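Local coordinates for catechol 1,2-dioxygenase (Acinetobacter sp., PDB 1DMH), which catalyses the iron(III)-dependent intradiol cleavage of catechol by O2 to cis,cis-muconate, the first step in converting catechol through the beta-ketoadipate pathway, at residues A[109-114]-A[164-169]; A[155-160]-A[192-197]. All coordinates share one frame; numbering follows the deposited sequence.

Contact 1 (A[109-114]-A[164-169]). With FE (Fe (III) ion), chain C; MCT (4-methylcatechol), chain D.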
loop_
_atom_site.group_PDB
_atom_site.type_symbol
_atom_site.label_atom_id
_atom_site.label_comp_id
_atom_site.label_asym_id
_atom_site.label_seq_id
_atom_site.Cartn_x
_atom_site.Cartn_y
_atom_site.Cartn_z
ATOM N N LEU A 109 -13.812 -5.747 -10.392
ATOM C CA LEU A 109 -14.387 -7.091 -10.431
ATOM C C LEU A 109 -14.651 -7.757 -11.762
ATOM O O LEU A 109 -15.420 -8.723 -11.818
ATOM C CB LEU A 109 -15.678 -7.089 -9.601
ATOM C CG LEU A 109 -15.443 -6.400 -8.254
ATOM C CD1 LEU A 109 -16.750 -6.089 -7.545
ATOM C CD2 LEU A 109 -14.552 -7.271 -7.427
ATOM N N TYR A 110 -14.037 -7.261 -12.835
ATOM C CA TYR A 110 -14.185 -7.898 -14.138
ATOM C C TYR A 110 -13.419 -9.225 -14.096
ATOM O O TYR A 110 -12.392 -9.338 -13.423
ATOM C CB TYR A 110 -13.574 -7.035 -15.235
ATOM C CG TYR A 110 -13.574 -7.714 -16.589
ATOM C CD1 TYR A 110 -14.767 -7.909 -17.297
ATOM C CD2 TYR A 110 -12.374 -8.172 -17.161
ATOM C CE1 TYR A 110 -14.765 -8.531 -18.535
ATOM C CE2 TYR A 110 -12.358 -8.803 -18.415
ATOM C CZ TYR A 110 -13.551 -8.973 -19.091
ATOM O OH TYR A 110 -13.538 -9.553 -20.336
ATOM N N VAL A 111 -13.931 -10.229 -14.792
ATOM C CA VAL A 111 -13.262 -11.540 -14.866
ATOM C C VAL A 111 -13.280 -11.924 -16.339
ATOM O O VAL A 111 -14.340 -11.899 -16.980
ATOM C CB VAL A 111 -13.991 -12.659 -14.077
ATOM C CG1 VAL A 111 -13.233 -13.970 -14.280
ATOM C CG2 VAL A 111 -14.084 -12.316 -12.581
ATOM N N ALA A 112 -12.113 -12.266 -16.880
ATOM C CA ALA A 112 -12.031 -12.627 -18.289
ATOM C C ALA A 112 -12.397 -14.094 -18.542
ATOM O O ALA A 112 -12.165 -14.946 -17.677
ATOM C CB ALA A 112 -10.630 -12.334 -18.806
ATOM N N GLY A 113 -12.995 -14.362 -19.711
ATOM C CA GLY A 113 -13.352 -15.722 -20.098
ATOM C C GLY A 113 -14.788 -16.209 -19.927
ATOM O O GLY A 113 -15.034 -17.419 -19.880
ATOM N N ALA A 114 -15.745 -15.292 -19.861
ATOM C CA ALA A 114 -17.132 -15.693 -19.665
ATOM C C ALA A 114 -17.709 -16.367 -20.901
ATOM O O ALA A 114 -17.258 -16.123 -22.011
ATOM C CB ALA A 114 -17.974 -14.475 -19.312
ATOM N N TYR A 164 -20.454 -10.765 -6.282
ATOM C CA TYR A 164 -20.128 -11.158 -7.647
ATOM C C TYR A 164 -19.502 -12.539 -7.637
ATOM O O TYR A 164 -18.846 -12.920 -6.658
ATOM C CB TYR A 164 -19.085 -10.219 -8.266
ATOM C CG TYR A 164 -19.544 -8.813 -8.598
ATOM C CD1 TYR A 164 -19.722 -7.835 -7.601
ATOM C CD2 TYR A 164 -19.767 -8.448 -9.923
ATOM C CE1 TYR A 164 -20.110 -6.531 -7.939
ATOM C CE2 TYR A 164 -20.146 -7.175 -10.268
ATOM C CZ TYR A 164 -20.318 -6.226 -9.282
ATOM O OH TYR A 164 -20.732 -4.989 -9.667
ATOM N N SER A 165 -19.680 -13.280 -8.729
ATOM C CA SER A 165 -19.056 -14.585 -8.832
ATOM C C SER A 165 -17.544 -14.326 -8.863
ATOM O O SER A 165 -17.095 -13.274 -9.346
ATOM C CB SER A 165 -19.531 -15.333 -10.099
ATOM O OG SER A 165 -19.257 -14.648 -11.297
ATOM N N HIS A 166 -16.777 -15.276 -8.320
ATOM C CA HIS A 166 -15.322 -15.205 -8.240
ATOM C C HIS A 166 -14.834 -14.263 -7.131
ATOM O O HIS A 166 -13.645 -14.207 -6.844
ATOM C CB HIS A 166 -14.740 -14.827 -9.603
ATOM C CG HIS A 166 -15.090 -15.803 -10.682
ATOM N ND1 HIS A 166 -14.542 -17.066 -10.751
ATOM C CD2 HIS A 166 -16.024 -15.749 -11.663
ATOM C CE1 HIS A 166 -15.123 -17.747 -11.725
ATOM N NE2 HIS A 166 -16.025 -16.972 -12.294
ATOM N N PHE A 167 -15.745 -13.526 -6.504
ATOM C CA PHE A 167 -15.379 -12.624 -5.402
ATOM C C PHE A 167 -16.444 -12.707 -4.317
ATOM O O PHE A 167 -16.619 -11.766 -3.547
ATOM C CB PHE A 167 -15.272 -11.158 -5.850
ATOM C CG PHE A 167 -14.315 -10.936 -6.968
ATOM C CD1 PHE A 167 -12.965 -10.734 -6.708
ATOM C CD2 PHE A 167 -14.751 -10.962 -8.295
ATOM C CE1 PHE A 167 -12.051 -10.563 -7.747
ATOM C CE2 PHE A 167 -13.844 -10.791 -9.344
ATOM C CZ PHE A 167 -12.490 -10.593 -9.068
ATOM N N ASP A 168 -17.145 -13.837 -4.267
ATOM C CA ASP A 168 -18.207 -14.047 -3.296
ATOM C C ASP A 168 -17.612 -14.550 -1.993
ATOM O O ASP A 168 -17.137 -15.687 -1.914
ATOM C CB ASP A 168 -19.204 -15.084 -3.805
ATOM C CG ASP A 168 -20.470 -15.118 -2.973
ATOM O OD1 ASP A 168 -20.377 -14.911 -1.741
ATOM O OD2 ASP A 168 -21.552 -15.369 -3.548
ATOM N N PRO A 169 -17.649 -13.714 -0.943
ATOM C CA PRO A 169 -17.113 -14.038 0.380
ATOM C C PRO A 169 -17.800 -15.200 1.093
ATOM O O PRO A 169 -17.240 -15.781 2.025
ATOM C CB PRO A 169 -17.299 -12.726 1.138
ATOM C CG PRO A 169 -18.590 -12.193 0.524
ATOM C CD PRO A 169 -18.218 -12.353 -0.932
HETATM FE FE FE C . -19.867 -3.275 -9.707
HETATM C C1 MCT D . -16.352 -0.968 -6.886
HETATM C C2 MCT D . -16.807 -1.009 -8.214
HETATM C C3 MCT D . -17.826 -1.928 -8.543
HETATM O O3 MCT D . -18.282 -1.978 -9.835
HETATM C C4 MCT D . -18.378 -2.777 -7.599
HETATM O O4 MCT D . -19.371 -3.648 -7.973
HETATM C C5 MCT D . -17.950 -2.755 -6.298
HETATM C C6 MCT D . -16.878 -1.796 -5.925
HETATM C C MCT D . -15.237 0.024 -6.503
HETATM O O HOH W 1 -17.387 -3.292 -9.008
#

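Contact 2 (A[155-160]-A[192-197])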
loop_
_atom_site.group_PDB
_atom_site.type_symbol
_atom_site.label_atom_id
_atom_site.label_comp_id
_atom_site.label_asym_id
_atom_site.label_seq_id
_atom_site.Cartn_x
_atom_site.Cartn_y
_atom_site.Cartn_z
ATOM N N ILE A 155 -21.220 -8.143 -20.062
ATOM C CA ILE A 155 -21.995 -7.708 -18.914
ATOM C C ILE A 155 -21.671 -8.511 -17.665
ATOM O O ILE A 155 -21.507 -9.731 -17.724
ATOM C CB ILE A 155 -23.500 -7.868 -19.208
ATOM C CG1 ILE A 155 -23.822 -7.194 -20.548
ATOM C CG2 ILE A 155 -24.335 -7.266 -18.077
ATOM C CD1 ILE A 155 -25.279 -7.177 -20.874
ATOM N N TRP A 156 -21.555 -7.837 -16.530
ATOM C CA TRP A 156 -21.314 -8.557 -15.290
ATOM C C TRP A 156 -21.965 -7.742 -14.201
ATOM O O TRP A 156 -22.023 -6.519 -14.304
ATOM C CB TRP A 156 -19.798 -8.811 -15.054
ATOM C CG TRP A 156 -18.855 -7.641 -14.759
ATOM C CD1 TRP A 156 -18.346 -7.282 -13.537
ATOM C CD2 TRP A 156 -18.280 -6.735 -15.711
ATOM N NE1 TRP A 156 -17.491 -6.210 -13.672
ATOM C CE2 TRP A 156 -17.431 -5.855 -14.996
ATOM C CE3 TRP A 156 -18.399 -6.581 -17.105
ATOM C CZ2 TRP A 156 -16.708 -4.835 -15.621
ATOM C CZ3 TRP A 156 -17.682 -5.563 -17.732
ATOM C CH2 TRP A 156 -16.845 -4.703 -16.985
ATOM N N HIS A 157 -22.503 -8.410 -13.187
ATOM C CA HIS A 157 -23.175 -7.706 -12.094
ATOM C C HIS A 157 -23.303 -8.583 -10.855
ATOM O O HIS A 157 -22.987 -9.770 -10.896
ATOM C CB HIS A 157 -24.551 -7.214 -12.561
ATOM C CG HIS A 157 -25.539 -8.315 -12.840
ATOM N ND1 HIS A 157 -26.288 -8.922 -11.849
ATOM C CD2 HIS A 157 -25.911 -8.904 -14.005
ATOM C CE1 HIS A 157 -27.079 -9.835 -12.394
ATOM N NE2 HIS A 157 -26.869 -9.844 -13.701
ATOM N N ALA A 158 -23.763 -7.990 -9.759
ATOM C CA ALA A 158 -23.906 -8.691 -8.484
ATOM C C ALA A 158 -25.277 -9.351 -8.296
ATOM O O ALA A 158 -26.200 -9.102 -9.075
ATOM C CB ALA A 158 -23.640 -7.703 -7.331
ATOM N N ASN A 159 -25.396 -10.200 -7.272
ATOM C CA ASN A 159 -26.672 -10.842 -6.992
ATOM C C ASN A 159 -27.404 -9.963 -5.989
ATOM O O ASN A 159 -26.978 -8.830 -5.758
ATOM C CB ASN A 159 -26.503 -12.276 -6.448
ATOM C CG ASN A 159 -25.692 -12.348 -5.158
ATOM O OD1 ASN A 159 -25.543 -11.359 -4.430
ATOM N ND2 ASN A 159 -25.196 -13.548 -4.852
ATOM N N THR A 160 -28.487 -10.471 -5.390
ATOM C CA THR A 160 -29.281 -9.672 -4.453
ATOM C C THR A 160 -28.593 -9.380 -3.132
ATOM O O THR A 160 -29.095 -8.579 -2.336
ATOM C CB THR A 160 -30.669 -10.314 -4.159
ATOM O OG1 THR A 160 -30.495 -11.609 -3.565
ATOM C CG2 THR A 160 -31.465 -10.450 -5.450
ATOM N N VAL A 192 -30.566 -10.172 -22.600
ATOM C CA VAL A 192 -30.194 -11.156 -21.608
ATOM C C VAL A 192 -31.271 -11.306 -20.589
ATOM O O VAL A 192 -32.059 -10.389 -20.367
ATOM C CB VAL A 192 -28.901 -10.794 -20.841
ATOM C CG1 VAL A 192 -27.775 -10.759 -21.771
ATOM C CG2 VAL A 192 -29.046 -9.453 -20.145
ATOM N N ARG A 193 -31.321 -12.491 -20.004
ATOM C CA ARG A 193 -32.240 -12.748 -18.918
ATOM C C ARG A 193 -31.310 -12.940 -17.696
ATOM O O ARG A 193 -30.374 -13.748 -17.736
ATOM C CB ARG A 193 -33.072 -14.011 -19.165
ATOM C CG ARG A 193 -33.779 -14.447 -17.897
ATOM C CD ARG A 193 -34.709 -15.634 -18.071
ATOM N NE ARG A 193 -35.125 -16.061 -16.742
ATOM C CZ ARG A 193 -36.077 -16.950 -16.495
ATOM N NH1 ARG A 193 -36.718 -17.514 -17.494
ATOM N NH2 ARG A 193 -36.388 -17.258 -15.243
ATOM N N THR A 194 -31.540 -12.174 -16.630
ATOM C CA THR A 194 -30.715 -12.304 -15.440
ATOM C C THR A 194 -31.588 -11.900 -14.235
ATOM O O THR A 194 -32.808 -12.106 -14.277
ATOM C CB THR A 194 -29.460 -11.417 -15.561
ATOM O OG1 THR A 194 -28.595 -11.674 -14.457
ATOM C CG2 THR A 194 -29.826 -9.945 -15.605
ATOM N N ILE A 195 -30.992 -11.387 -13.159
ATOM C CA ILE A 195 -31.792 -10.924 -12.022
ATOM C C ILE A 195 -31.360 -9.496 -11.673
ATOM O O ILE A 195 -30.260 -9.069 -12.043
ATOM C CB ILE A 195 -31.617 -11.813 -10.745
ATOM C CG1 ILE A 195 -30.153 -11.834 -10.320
ATOM C CG2 ILE A 195 -32.135 -13.229 -10.993
ATOM C CD1 ILE A 195 -29.919 -12.523 -8.996
ATOM N N LEU A 196 -32.226 -8.758 -10.985
ATOM C CA LEU A 196 -31.895 -7.394 -10.566
ATOM C C LEU A 196 -30.841 -7.449 -9.486
ATOM O O LEU A 196 -31.005 -8.138 -8.486
ATOM C CB LEU A 196 -33.096 -6.667 -9.976
ATOM C CG LEU A 196 -33.909 -5.735 -10.853
ATOM C CD1 LEU A 196 -34.972 -5.101 -9.968
ATOM C CD2 LEU A 196 -33.033 -4.651 -11.459
ATOM N N PRO A 197 -29.726 -6.743 -9.683
ATOM C CA PRO A 197 -28.684 -6.760 -8.663
ATOM C C PRO A 197 -29.064 -5.843 -7.513
ATOM O O PRO A 197 -29.966 -5.000 -7.645
ATOM C CB PRO A 197 -27.476 -6.243 -9.425
ATOM C CG PRO A 197 -28.097 -5.205 -10.282
ATOM C CD PRO A 197 -29.283 -5.970 -10.852
#

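Contact 1 (A[109-114]-A[164-169])
An apolar contact, without a hydrogen bond across it, joins the chain around the short strand 111-112 to a turn in the loop between strands 152-157 and 179-183, beside the ferric iron. L109 carries it, its two methyls divided between two rings. With CG beside the backbone N and anti to the carbonyl carbon (chi1 -47°), L109 sets CD1 over one face of Y164, offset toward the rim, 3.4 Å from Y164 CE1. L109 CD2, the other branch, sits over the centre of the F167 ring, with F167 CG 3.7 Å away; both are CH-pi contacts. V111 extends the patch: its CG2 meets F167 CE2 at 3.6 Å and reaches the CB of H166, whose NE2 is hydrogen-bonded to F176 N. A type II beta turn from Y164 to F167, closed by F167 N to Y164 O at 3.2 Å, brings both rings to the same leucine. Y164 OH binds the iron at 1.9 Å, alongside H224 and H226, and the metal would probably polarise the phenol toward phenolate. L109 CD1, also 3.6 Å from O4 of 4-methylcatechol, thus borders both tyrosine and substrate, in the wall of an intradiol dioxygenase's tyrosine-histidine ferric site.

Contact 2 (A[155-160]-A[192-197])
From CB, the side chain of H157 turns into the crowded position between its backbone N and carbonyl carbon (chi1 68°), which aims the imidazole at strand 189-195. On one side of the ring H157 ND1 gives its hydrogen to the carbonyl O of the next residue, A158, at 2.8 Å; the bond is fairly straight at 155°, although the donor stands above the carbonyl plane. Next round the ring, H157 CE1 is 3.3 Å from I195 O. At the tip H157 NE2 is hydrogen-bonded to T194 OG1, which lies at the ring edge in its plane, at a short 2.6 Å, so two hydrogen bonds fix the rotation of a buried imidazole. Strand segments 155-157 and 192-195 run nearly parallel (10°), their axes 9.7 Å apart at closest, too far for direct backbone pairing: they face each other across the interior of the beta-sandwich characteristic of intradiol dioxygenases. I155 CD1 and V192 CG1 make the loose apolar contact, 4.5 Å, at the start of the segments. Toward their C-terminal ends the backbones converge, and A158 O touches P197 CB at 3.2 Å. Farther along, T160 CG2 rests near L196 O, while T160 OG1 is hydrogen-bonded to D128 OD2.

How the contacts relate
The centres of the two contacts lie 12 Å apart, and strand 152-157 with the chain that follows it leads from one to the other. Contact 2, mostly buried, lies between strands of the catalytic domain and has one side-chain hydrogen bond across it, among apolar contacts; contact 1 reaches the iron site through L109 and Y164 and runs outward to the partly exposed H166 and F167, its cross-segment chemistry methyl against aromatic ring. They also touch directly. Y164 CE2 packs 3.5 Å from the backbone C of H157, and W156 CD1 comes 3.7 Å from L109 O. Neighbouring residues of strand 152-157 have different partners: H157 meets 192-197, W156 contact 1 and, stacked, the iron ligand H226.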